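Local atomic coordinates of thioredoxin-like protein (Klebsiella pneumoniae subsp. pneumoniae MGH 78578, PDB entry 3TY1), a protein that is of unproven function but probably binds carbohydrate, as a putative aldose 1-epimerase with the supersandwich fold of the galactose mutarotase clan. Residues A2-T8 with S145-V151; V28-F33 with A155-I159; T122-A128 with A322-T326; Y206-S212 with I315-Y321. Numbering follows the deposited sequence.

Interaction 1: residues A2-T8 with S145-V151; sequences AKTWVLT and SLVEVEV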
# COMPACT_ATOMS: atom_id res chain seq x y z
N ALA A 2 8.61 -31.71 -22.49
CA ALA A 2 9.10 -30.45 -21.95
C ALA A 2 9.30 -30.60 -20.46
O ALA A 2 8.67 -31.46 -19.82
CB ALA A 2 8.12 -29.31 -22.25
N LYS A 3 10.20 -29.81 -19.89
CA LYS A 3 10.34 -29.76 -18.46
C LYS A 3 9.75 -28.45 -17.99
O LYS A 3 9.99 -27.41 -18.61
CB LYS A 3 11.78 -29.90 -18.03
CG LYS A 3 11.95 -29.80 -16.49
CD LYS A 3 12.98 -30.75 -15.91
CE LYS A 3 12.81 -30.82 -14.38
NZ LYS A 3 13.68 -31.84 -13.76
N THR A 4 8.99 -28.50 -16.89
CA THR A 4 8.40 -27.33 -16.29
C THR A 4 8.96 -27.10 -14.89
O THR A 4 9.02 -28.04 -14.11
CB THR A 4 6.85 -27.48 -16.23
OG1 THR A 4 6.35 -27.61 -17.58
CG2 THR A 4 6.19 -26.26 -15.58
N TRP A 5 9.37 -25.87 -14.59
CA TRP A 5 9.71 -25.46 -13.21
C TRP A 5 8.64 -24.51 -12.69
O TRP A 5 8.25 -23.57 -13.38
CB TRP A 5 11.06 -24.74 -13.17
CG TRP A 5 12.22 -25.59 -13.52
CD1 TRP A 5 13.05 -26.20 -12.65
CD2 TRP A 5 12.68 -25.92 -14.83
NE1 TRP A 5 14.02 -26.90 -13.32
CE2 TRP A 5 13.83 -26.74 -14.67
CE3 TRP A 5 12.27 -25.60 -16.13
CZ2 TRP A 5 14.54 -27.26 -15.75
CZ3 TRP A 5 12.96 -26.10 -17.18
CH2 TRP A 5 14.10 -26.93 -16.99
N VAL A 6 8.19 -24.73 -11.46
CA VAL A 6 7.14 -23.91 -10.86
C VAL A 6 7.87 -22.94 -9.94
O VAL A 6 8.38 -23.32 -8.90
CB VAL A 6 6.07 -24.73 -10.07
CG1 VAL A 6 5.06 -23.76 -9.41
CG2 VAL A 6 5.35 -25.75 -11.00
N LEU A 7 7.94 -21.69 -10.34
CA LEU A 7 8.69 -20.69 -9.59
C LEU A 7 7.86 -20.09 -8.46
O LEU A 7 8.43 -19.63 -7.47
CB LEU A 7 9.13 -19.54 -10.51
CG LEU A 7 10.40 -19.68 -11.33
CD1 LEU A 7 10.53 -20.99 -11.96
CD2 LEU A 7 10.54 -18.51 -12.33
N THR A 8 6.55 -20.00 -8.68
CA THR A 8 5.61 -19.37 -7.75
C THR A 8 4.29 -20.10 -7.82
O THR A 8 3.80 -20.42 -8.89
CB THR A 8 5.38 -17.89 -8.08
OG1 THR A 8 6.64 -17.20 -8.13
CG2 THR A 8 4.49 -17.23 -7.07
N SER A 145 0.21 -14.94 -9.31
CA SER A 145 -0.10 -15.95 -8.32
C SER A 145 0.54 -17.28 -8.64
O SER A 145 0.76 -18.08 -7.76
CB SER A 145 -1.62 -16.16 -8.30
OG SER A 145 -2.27 -14.97 -7.93
N LEU A 146 0.77 -17.53 -9.92
CA LEU A 146 1.38 -18.79 -10.39
C LEU A 146 2.34 -18.39 -11.49
O LEU A 146 1.95 -17.68 -12.40
CB LEU A 146 0.32 -19.74 -10.97
CG LEU A 146 0.79 -21.10 -11.56
CD1 LEU A 146 1.23 -22.10 -10.50
CD2 LEU A 146 -0.32 -21.77 -12.44
N VAL A 147 3.59 -18.84 -11.39
CA VAL A 147 4.60 -18.56 -12.39
C VAL A 147 5.30 -19.89 -12.69
O VAL A 147 5.80 -20.55 -11.75
CB VAL A 147 5.61 -17.49 -11.94
CG1 VAL A 147 6.67 -17.29 -12.99
CG2 VAL A 147 4.92 -16.15 -11.65
N GLU A 148 5.32 -20.27 -13.98
CA GLU A 148 5.98 -21.49 -14.48
C GLU A 148 6.87 -21.17 -15.66
O GLU A 148 6.51 -20.33 -16.50
CB GLU A 148 4.98 -22.53 -14.96
CG GLU A 148 4.07 -23.05 -13.86
CD GLU A 148 2.98 -24.04 -14.34
OE1 GLU A 148 2.67 -24.09 -15.54
OE2 GLU A 148 2.43 -24.75 -13.48
N VAL A 149 8.00 -21.87 -15.72
CA VAL A 149 8.94 -21.79 -16.82
C VAL A 149 9.01 -23.19 -17.44
O VAL A 149 9.21 -24.20 -16.74
CB VAL A 149 10.35 -21.36 -16.33
CG1 VAL A 149 11.36 -21.48 -17.48
CG2 VAL A 149 10.29 -19.95 -15.77
N GLU A 150 8.90 -23.25 -18.76
CA GLU A 150 8.90 -24.53 -19.48
C GLU A 150 9.96 -24.45 -20.58
O GLU A 150 10.07 -23.42 -21.26
CB GLU A 150 7.51 -24.80 -20.07
CG GLU A 150 7.37 -26.00 -21.02
CD GLU A 150 6.03 -25.99 -21.79
OE1 GLU A 150 4.97 -25.78 -21.16
OE2 GLU A 150 6.06 -26.16 -23.04
N VAL A 151 10.70 -25.53 -20.75
CA VAL A 151 11.70 -25.63 -21.83
C VAL A 151 11.50 -26.97 -22.51
O VAL A 151 11.47 -28.01 -21.84
CB VAL A 151 13.14 -25.51 -21.30
CG1 VAL A 151 14.17 -25.58 -22.49
CG2 VAL A 151 13.30 -24.17 -20.53
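A classic beta bulge interrupts an otherwise regular antiparallel strand pair here, and the pair illustrates how a sheet absorbs one extra residue without losing its hydrogen bonds. Strand 2-8 runs against strand 146-151 with axes 4.6 Å apart and directions 157° apart. Lys-3 and Val-151 form a hydrogen-bonded pair, Lys-3 N to Val-151 O and Val-151 N to Lys-3 O both measuring 2.9 Å. Two residues on, Trp-5 N reaches Val-149 O at 2.7 Å and Val-149 N returns to Trp-5 O at 2.9 Å. Then the register slips by one: Val-147 O accepts from both Leu-7 N (2.8 Å) and Thr-8 N (3.2 Å), while Val-147 N donates to Thr-8 O at 3.0 Å.

Side chains sort onto two faces. Trp-5, Thr-8, Val-147, Val-149 and Val-151 share one with Lys-3, whose end leads away. Trp-5 CZ3 lies 3.9 Å from Val-151 CG2; the bulged Leu-7 adds its CD2 at 3.7 Å from Val-149 CG2. Leu-7 and the valines pack on strands 33-39 and 49-55 of a second sheet, Trp-5 on Trp-19 and Leu-26. Thr-4, Val-6, Glu-148 and Glu-150 occupy the other face, both glutamates salt-bridged to Arg-162. A largely apolar face packed on a second sheet is characteristic of a beta sandwich.

Interaction 2: residues V28-F33 with A155-I159; sequences VKDHAF and APYEI. With SO4 (sulfate ion), chain G.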
# COMPACT_ATOMS: atom_id res chain seq x y z
N VAL A 28 21.79 -28.73 -23.15
CA VAL A 28 21.24 -28.21 -24.42
C VAL A 28 22.44 -27.78 -25.26
O VAL A 28 23.28 -26.99 -24.81
CB VAL A 28 20.28 -27.04 -24.17
CG1 VAL A 28 20.04 -26.22 -25.47
CG2 VAL A 28 19.00 -27.56 -23.53
N LYS A 29 22.51 -28.30 -26.49
CA LYS A 29 23.75 -28.23 -27.31
C LYS A 29 23.84 -27.16 -28.44
O LYS A 29 24.93 -26.98 -29.05
CB LYS A 29 23.99 -29.63 -27.92
CG LYS A 29 24.06 -30.80 -26.90
CD LYS A 29 25.45 -30.96 -26.29
CE LYS A 29 26.32 -31.80 -27.19
NZ LYS A 29 27.76 -31.66 -26.88
N ASP A 30 22.73 -26.49 -28.72
CA ASP A 30 22.63 -25.56 -29.84
C ASP A 30 22.74 -24.12 -29.22
O ASP A 30 23.72 -23.85 -28.56
CB ASP A 30 21.30 -25.80 -30.58
CG ASP A 30 21.14 -27.26 -31.03
OD1 ASP A 30 22.16 -27.94 -31.32
OD2 ASP A 30 19.99 -27.72 -31.10
N HIS A 31 21.73 -23.26 -29.37
CA HIS A 31 21.82 -21.88 -28.91
C HIS A 31 21.87 -21.83 -27.38
O HIS A 31 20.98 -22.40 -26.74
CB HIS A 31 20.61 -21.09 -29.40
CG HIS A 31 20.62 -20.83 -30.88
ND1 HIS A 31 21.30 -19.76 -31.44
CD2 HIS A 31 19.99 -21.45 -31.91
CE1 HIS A 31 21.12 -19.76 -32.75
NE2 HIS A 31 20.32 -20.77 -33.06
N ALA A 32 22.91 -21.17 -26.83
CA ALA A 32 23.09 -21.04 -25.38
C ALA A 32 22.14 -20.03 -24.79
O ALA A 32 21.91 -18.97 -25.35
CB ALA A 32 24.51 -20.64 -25.03
N PHE A 33 21.66 -20.33 -23.59
CA PHE A 33 20.78 -19.43 -22.90
C PHE A 33 20.73 -19.75 -21.40
O PHE A 33 21.17 -20.81 -20.93
CB PHE A 33 19.36 -19.50 -23.49
CG PHE A 33 18.67 -20.82 -23.30
CD1 PHE A 33 17.93 -21.07 -22.14
CD2 PHE A 33 18.74 -21.79 -24.27
CE1 PHE A 33 17.28 -22.29 -21.96
CE2 PHE A 33 18.07 -23.02 -24.10
CZ PHE A 33 17.36 -23.26 -22.94
N ALA A 155 15.48 -29.82 -29.66
CA ALA A 155 15.58 -28.69 -30.57
C ALA A 155 14.23 -28.40 -31.20
O ALA A 155 13.55 -29.33 -31.62
CB ALA A 155 16.62 -28.93 -31.62
N PRO A 156 13.86 -27.12 -31.33
CA PRO A 156 14.59 -25.88 -31.04
C PRO A 156 14.48 -25.35 -29.62
O PRO A 156 14.82 -24.18 -29.41
CB PRO A 156 13.97 -24.89 -32.07
CG PRO A 156 12.55 -25.29 -32.11
CD PRO A 156 12.58 -26.81 -32.03
N TYR A 157 14.10 -26.17 -28.63
CA TYR A 157 14.17 -25.73 -27.21
C TYR A 157 13.34 -24.50 -26.89
O TYR A 157 13.78 -23.60 -26.18
CB TYR A 157 15.64 -25.55 -26.76
CG TYR A 157 16.47 -26.80 -26.94
CD1 TYR A 157 16.29 -27.90 -26.09
CD2 TYR A 157 17.42 -26.90 -27.95
CE1 TYR A 157 17.08 -29.04 -26.24
CE2 TYR A 157 18.19 -28.03 -28.11
CZ TYR A 157 18.03 -29.10 -27.27
OH TYR A 157 18.82 -30.22 -27.45
N GLU A 158 12.11 -24.49 -27.41
CA GLU A 158 11.19 -23.42 -27.14
C GLU A 158 10.98 -23.26 -25.62
O GLU A 158 10.75 -24.22 -24.93
CB GLU A 158 9.85 -23.68 -27.82
CG GLU A 158 8.89 -22.51 -27.72
CD GLU A 158 7.48 -22.81 -28.28
OE1 GLU A 158 7.07 -23.96 -28.33
OE2 GLU A 158 6.75 -21.86 -28.61
N ILE A 159 11.03 -22.00 -25.17
CA ILE A 159 10.85 -21.61 -23.80
C ILE A 159 9.46 -20.98 -23.70
O ILE A 159 9.09 -20.19 -24.56
CB ILE A 159 11.90 -20.57 -23.39
CG1 ILE A 159 13.32 -21.17 -23.55
CG2 ILE A 159 11.63 -20.02 -21.93
CD1 ILE A 159 14.43 -20.05 -23.49
S SO4 G . 30.71 -31.87 -28.10
O1 SO4 G . 32.07 -31.34 -28.14
O2 SO4 G . 30.63 -33.05 -28.97
O3 SO4 G . 30.38 -32.23 -26.72
O4 SO4 G . 29.73 -30.87 -28.56
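Val-28 lies over one face of the Tyr-157 ring, its CG1 3.7 Å from the ring centroid and only 12° off the normal, a well-centred CH-pi contact. The second methyl extends the overlap, with Val-28 CG2 3.6 Å from Tyr-157 CE1. Asp-30 meets the same ring differently: its OD2 sits at the edge, near the ring plane, 3.5 Å from Tyr-157 CE2, and also 3.6 Å from Ala-155 CB. Tyr-157 has left-handed backbone angles (phi 60°, psi 44°), just after the cis peptide bond that precedes Pro-156, and its CA-to-CB bond points toward the other loop.

Both segments are connections at the rim of the beta sandwich. Residues 28-33 lead into strand 33-39 of one sheet, and residues 155-159 link strand 146-152 to strand 159-169 of the other, so side-chain contacts join the two loops at this end. Deeper in, where the strands begin, Phe-33 takes over: Ile-159 CD1 stands over its ring face, 4.1 Å from the centroid, in a second CH-pi contact, and Phe-33 CE2 lies 4.4 Å from Tyr-157 CB. Pro-185 touches Phe-33 as well. Outside the interface, NZ of the poorly ordered Lys-29 donates to sulfate O4 at 2.7 Å; the ion probably came from the crystallisation liquor.

Interaction 3: residues T122-A128 with A322-T326; sequences TGHPVTA and AYPVT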
# COMPACT_ATOMS: atom_id res chain seq x y z
N THR A 122 -9.76 -0.36 -18.37
CA THR A 122 -8.56 0.23 -18.93
C THR A 122 -8.78 1.72 -19.22
O THR A 122 -9.86 2.26 -19.01
CB THR A 122 -8.16 -0.49 -20.25
OG1 THR A 122 -6.80 -0.24 -20.53
CG2 THR A 122 -9.08 -0.07 -21.46
N GLY A 123 -7.73 2.38 -19.67
CA GLY A 123 -7.84 3.73 -20.18
C GLY A 123 -7.61 4.83 -19.16
O GLY A 123 -7.35 4.56 -17.98
N HIS A 124 -7.73 6.06 -19.63
CA HIS A 124 -7.53 7.22 -18.76
C HIS A 124 -8.52 7.18 -17.58
O HIS A 124 -9.60 6.62 -17.71
CB HIS A 124 -7.73 8.52 -19.52
CG HIS A 124 -6.68 8.79 -20.55
ND1 HIS A 124 -6.84 9.76 -21.52
CD2 HIS A 124 -5.47 8.23 -20.77
CE1 HIS A 124 -5.76 9.79 -22.27
NE2 HIS A 124 -4.91 8.89 -21.83
N PRO A 125 -8.15 7.77 -16.44
CA PRO A 125 -9.02 7.71 -15.26
C PRO A 125 -10.30 8.54 -15.33
O PRO A 125 -10.40 9.46 -16.13
CB PRO A 125 -8.12 8.21 -14.12
CG PRO A 125 -7.21 9.16 -14.75
CD PRO A 125 -6.92 8.53 -16.16
N VAL A 126 -11.28 8.15 -14.53
CA VAL A 126 -12.55 8.86 -14.40
C VAL A 126 -13.17 8.40 -13.13
O VAL A 126 -13.00 7.24 -12.74
CB VAL A 126 -13.55 8.56 -15.57
CG1 VAL A 126 -13.94 7.04 -15.64
CG2 VAL A 126 -14.85 9.43 -15.48
N THR A 127 -13.89 9.31 -12.46
CA THR A 127 -14.72 8.97 -11.32
C THR A 127 -16.14 8.78 -11.85
O THR A 127 -16.72 9.71 -12.36
CB THR A 127 -14.61 10.06 -10.24
OG1 THR A 127 -13.22 10.26 -9.94
CG2 THR A 127 -15.41 9.71 -8.95
N ALA A 128 -16.67 7.58 -11.76
CA ALA A 128 -18.02 7.23 -12.23
C ALA A 128 -18.53 6.26 -11.21
O ALA A 128 -17.74 5.61 -10.54
CB ALA A 128 -17.98 6.59 -13.60
N ALA A 322 -8.04 4.63 -25.54
CA ALA A 322 -7.59 5.05 -24.23
C ALA A 322 -8.49 6.05 -23.50
O ALA A 322 -8.12 6.56 -22.42
CB ALA A 322 -6.12 5.59 -24.33
N TYR A 323 -9.66 6.35 -24.07
CA TYR A 323 -10.65 7.16 -23.36
C TYR A 323 -11.09 6.44 -22.09
O TYR A 323 -10.89 5.24 -21.98
CB TYR A 323 -11.89 7.44 -24.21
CG TYR A 323 -11.61 8.21 -25.47
CD1 TYR A 323 -11.28 9.55 -25.42
CD2 TYR A 323 -11.69 7.60 -26.73
CE1 TYR A 323 -11.02 10.27 -26.58
CE2 TYR A 323 -11.44 8.31 -27.90
CZ TYR A 323 -11.10 9.64 -27.81
OH TYR A 323 -10.83 10.37 -28.94
N PRO A 324 -11.66 7.17 -21.10
CA PRO A 324 -12.12 6.54 -19.88
C PRO A 324 -13.24 5.54 -20.10
O PRO A 324 -13.90 5.56 -21.14
CB PRO A 324 -12.61 7.71 -19.02
CG PRO A 324 -11.97 8.91 -19.58
CD PRO A 324 -11.80 8.63 -21.05
N VAL A 325 -13.44 4.66 -19.13
CA VAL A 325 -14.41 3.58 -19.22
C VAL A 325 -15.84 4.07 -19.48
O VAL A 325 -16.63 3.35 -20.12
CB VAL A 325 -14.33 2.68 -17.96
CG1 VAL A 325 -14.80 3.45 -16.71
CG2 VAL A 325 -15.11 1.39 -18.18
N THR A 326 -16.16 5.29 -19.04
CA THR A 326 -17.44 5.94 -19.34
C THR A 326 -17.64 6.13 -20.85
O THR A 326 -18.69 5.82 -21.37
CB THR A 326 -17.56 7.33 -18.62
OG1 THR A 326 -16.35 8.07 -18.80
CG2 THR A 326 -17.81 7.14 -17.13
O HOH W 1 -11.15 4.29 -17.28
O HOH W 2 -11.69 2.76 -20.83
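One direct hydrogen bond joins these two loops: His-124 N donates to Ala-322 O at 2.9 Å, nearly straight at 170°. A CA-H...O contact follows, Pro-324 CA lying 3.3 Å from His-124 O. The His-124 ring lies with one face over Ala-322 O, while its ND1 hydrogen-bonds to Glu-384, the C-terminal residue. The close approach depends on Gly-123, whose CA is 3.6 Å from Ala-322 O; a beta carbon there would point at the opposing loop and collide with Tyr-323 O, and the backbone angles (phi 92°, psi -179°) would themselves jam it against the preceding carbonyl.

Two waters supply further polar links. Water 1 donates to Thr-122 O (3.0 Å) and His-124 O (2.8 Å) and accepts from Val-325 N (3.0 Å), so the first amide of the helix is served by solvent. Water 2 bridges the carbonyls Thr-122 O (2.6 Å) and Tyr-323 O (2.8 Å).

Apolar contacts continue toward the helix. Val-126 CB is 3.7 Å from Pro-324 CB, Val-126 CG1 is 3.8 Å from Val-325 CG1, and Ala-128 CB ends the series 3.6 Å from Thr-326 CG2.

Pro-324 is the N-cap of helix 325-330, so the contact sets the start of that helix against the hairpin of strands 126-128 and 131-133, with Val-325 also touching Tyr-133 and, on strand 204-214, Gln-207.

Interaction 4: residues Y206-S212 with I315-Y321; sequences YQIIYHS and IEPGTSY. With SO4 (sulfate ion), chain L.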
# COMPACT_ATOMS: atom_id res chain seq x y z
N TYR A 206 -14.94 -6.54 -19.67
CA TYR A 206 -13.49 -6.50 -19.68
C TYR A 206 -13.05 -5.56 -20.77
O TYR A 206 -13.81 -5.29 -21.70
CB TYR A 206 -12.87 -7.89 -19.84
CG TYR A 206 -12.95 -8.50 -21.24
CD1 TYR A 206 -14.06 -9.25 -21.66
CD2 TYR A 206 -11.91 -8.32 -22.14
CE1 TYR A 206 -14.10 -9.81 -22.94
CE2 TYR A 206 -11.94 -8.86 -23.40
CZ TYR A 206 -13.02 -9.60 -23.80
OH TYR A 206 -12.97 -10.09 -25.07
N GLN A 207 -11.85 -5.02 -20.59
CA GLN A 207 -11.15 -4.21 -21.57
C GLN A 207 -9.66 -4.53 -21.50
O GLN A 207 -9.15 -4.80 -20.42
CB GLN A 207 -11.30 -2.73 -21.28
CG GLN A 207 -12.70 -2.18 -21.20
CD GLN A 207 -12.67 -0.75 -20.75
OE1 GLN A 207 -12.62 -0.47 -19.54
NE2 GLN A 207 -12.65 0.19 -21.72
N ILE A 208 -8.96 -4.43 -22.62
CA ILE A 208 -7.48 -4.62 -22.60
C ILE A 208 -6.81 -3.82 -23.70
O ILE A 208 -7.29 -3.78 -24.80
CB ILE A 208 -7.10 -6.13 -22.70
CG1 ILE A 208 -5.57 -6.38 -22.67
CG2 ILE A 208 -7.75 -6.80 -23.94
CD1 ILE A 208 -4.86 -5.92 -21.37
N ILE A 209 -5.66 -3.21 -23.37
CA ILE A 209 -4.79 -2.58 -24.34
C ILE A 209 -3.41 -3.20 -24.08
O ILE A 209 -2.94 -3.20 -22.91
CB ILE A 209 -4.74 -1.02 -24.16
CG1 ILE A 209 -6.11 -0.39 -24.36
CG2 ILE A 209 -3.68 -0.42 -25.08
CD1 ILE A 209 -6.17 1.12 -24.16
N TYR A 210 -2.77 -3.75 -25.12
CA TYR A 210 -1.40 -4.24 -25.07
C TYR A 210 -0.49 -3.04 -25.40
O TYR A 210 -0.17 -2.76 -26.56
CB TYR A 210 -1.23 -5.41 -26.03
CG TYR A 210 -1.80 -6.68 -25.44
CD1 TYR A 210 -3.14 -6.96 -25.47
CD2 TYR A 210 -0.96 -7.57 -24.75
CE1 TYR A 210 -3.65 -8.11 -24.85
CE2 TYR A 210 -1.43 -8.68 -24.21
CZ TYR A 210 -2.78 -8.97 -24.24
OH TYR A 210 -3.23 -10.10 -23.61
N HIS A 211 -0.11 -2.33 -24.35
CA HIS A 211 0.52 -1.03 -24.45
C HIS A 211 2.01 -1.25 -24.69
O HIS A 211 2.78 -1.48 -23.75
CB HIS A 211 0.21 -0.28 -23.14
CG HIS A 211 0.39 1.20 -23.19
ND1 HIS A 211 1.57 1.79 -23.57
CD2 HIS A 211 -0.42 2.21 -22.77
CE1 HIS A 211 1.48 3.10 -23.41
NE2 HIS A 211 0.27 3.38 -22.94
N SER A 212 2.40 -1.22 -25.96
CA SER A 212 3.75 -1.64 -26.38
C SER A 212 4.58 -0.43 -26.75
O SER A 212 4.19 0.35 -27.64
CB SER A 212 3.61 -2.67 -27.50
OG SER A 212 2.64 -3.69 -27.16
N ILE A 315 2.59 1.46 -29.62
CA ILE A 315 1.74 0.80 -30.66
C ILE A 315 0.85 -0.07 -29.81
O ILE A 315 1.33 -1.03 -29.21
CB ILE A 315 2.55 -0.05 -31.62
CG1 ILE A 315 3.57 0.82 -32.36
CG2 ILE A 315 1.61 -0.73 -32.62
CD1 ILE A 315 4.47 0.02 -33.35
N GLU A 316 -0.42 0.30 -29.69
CA GLU A 316 -1.28 -0.25 -28.64
C GLU A 316 -2.55 -0.91 -29.14
O GLU A 316 -3.63 -0.28 -29.18
CB GLU A 316 -1.62 0.89 -27.66
CG GLU A 316 -0.44 1.78 -27.27
CD GLU A 316 -0.81 2.89 -26.33
OE1 GLU A 316 -1.98 2.96 -25.89
OE2 GLU A 316 0.10 3.71 -26.05
N PRO A 317 -2.43 -2.16 -29.53
CA PRO A 317 -3.63 -2.85 -29.97
C PRO A 317 -4.52 -3.13 -28.77
O PRO A 317 -4.02 -3.41 -27.68
CB PRO A 317 -3.11 -4.14 -30.61
CG PRO A 317 -1.70 -4.24 -30.25
CD PRO A 317 -1.21 -2.93 -29.78
N GLY A 318 -5.82 -2.98 -28.96
CA GLY A 318 -6.72 -3.15 -27.86
C GLY A 318 -8.13 -3.48 -28.24
O GLY A 318 -8.49 -3.47 -29.45
N THR A 319 -8.92 -3.80 -27.22
CA THR A 319 -10.38 -3.88 -27.36
C THR A 319 -10.98 -2.47 -27.28
O THR A 319 -12.09 -2.21 -27.77
CB THR A 319 -11.04 -4.79 -26.30
OG1 THR A 319 -10.77 -4.27 -25.00
CG2 THR A 319 -10.55 -6.23 -26.40
N SER A 320 -10.23 -1.55 -26.66
CA SER A 320 -10.65 -0.17 -26.43
C SER A 320 -9.57 0.82 -26.84
O SER A 320 -8.37 0.48 -26.98
CB SER A 320 -10.97 0.06 -24.94
OG SER A 320 -12.34 -0.11 -24.63
N TYR A 321 -10.03 2.04 -27.06
CA TYR A 321 -9.16 3.20 -27.14
C TYR A 321 -8.92 3.65 -25.70
O TYR A 321 -9.52 3.12 -24.76
CB TYR A 321 -9.77 4.32 -28.01
CG TYR A 321 -9.92 3.93 -29.45
CD1 TYR A 321 -8.80 3.59 -30.24
CD2 TYR A 321 -11.17 3.89 -30.06
CE1 TYR A 321 -8.96 3.24 -31.61
CE2 TYR A 321 -11.33 3.53 -31.39
CZ TYR A 321 -10.23 3.20 -32.17
OH TYR A 321 -10.40 2.84 -33.50
S SO4 L . -0.56 6.75 -21.61
O1 SO4 L . 0.85 6.87 -21.23
O2 SO4 L . -0.76 7.23 -23.00
O3 SO4 L . -1.02 5.36 -21.51
O4 SO4 L . -1.35 7.57 -20.69
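Main-chain hydrogen bonds hold the antiparallel strands 206-212 and 315-318 together, beginning with Ile-315 N to Ser-212 O at 2.8 Å; the return bond, Ser-212 N to Ile-315 O, is weak at 3.4 Å. Tyr-210 N donates to Pro-317 O (2.9 Å) and Thr-319 N to Ile-208 O (2.9 Å). Beyond the strand end side chains take over: Thr-319 OG1 accepts from Ile-208 N at 3.0 Å, and Ser-320 OG, also hydrogen-bonded to Glu-328, from Gln-207 NE2 at 2.9 Å.

Glu-316 lies over one face of the His-211 ring, with CG 4.3 Å from the centroid in a CH-pi contact and OE2 3.0 Å from His-211 CE1. His-211 ND1 hydrogen-bonds to Asn-213, and NE2 donates to sulfate O3 at 2.8 Å; His-136 binds the same ion, which probably comes from the crystallisation liquor but may mark a pocket, consistent with a carbohydrate site. Ile-209 packs its CG2 3.6 Å from Glu-316 CB, and Gly-318 leaves room, since a beta carbon would clash with Ile-208 O.

Strand 204-214 is thus flanked by 311-318 and by 114-119. Strand 297-304 follows beyond 311-318, while Phe-345 and Leu-347 of strand 342-352 pack against Ile-208 and Tyr-210.

How the interactions relate
From the N terminus, strand 2-8 waits until residues 145-151 to close interaction 1, and the loop at 28-33 until 155-159 to close interaction 2. The two therefore cross, and they touch where Val-151 CG1 lies 4.0 Å from Phe-33 CZ, tying neighbouring sheets at one end of the sandwich. Residues 122-128, inside both spans, meet 322-326, so interaction 3 crosses each of them; it joins the start of helix 325-330 to the segment leading into strand 126-128. Interaction 4, joining strands 204-214 and 311-318, opens and closes within that span and adjoins interaction 3 through Thr-122 N and Gln-207 OE1, a probable hydrogen bond of 3.1 Å. Interactions 2 and 3 lie on opposite sides of the chain's centre.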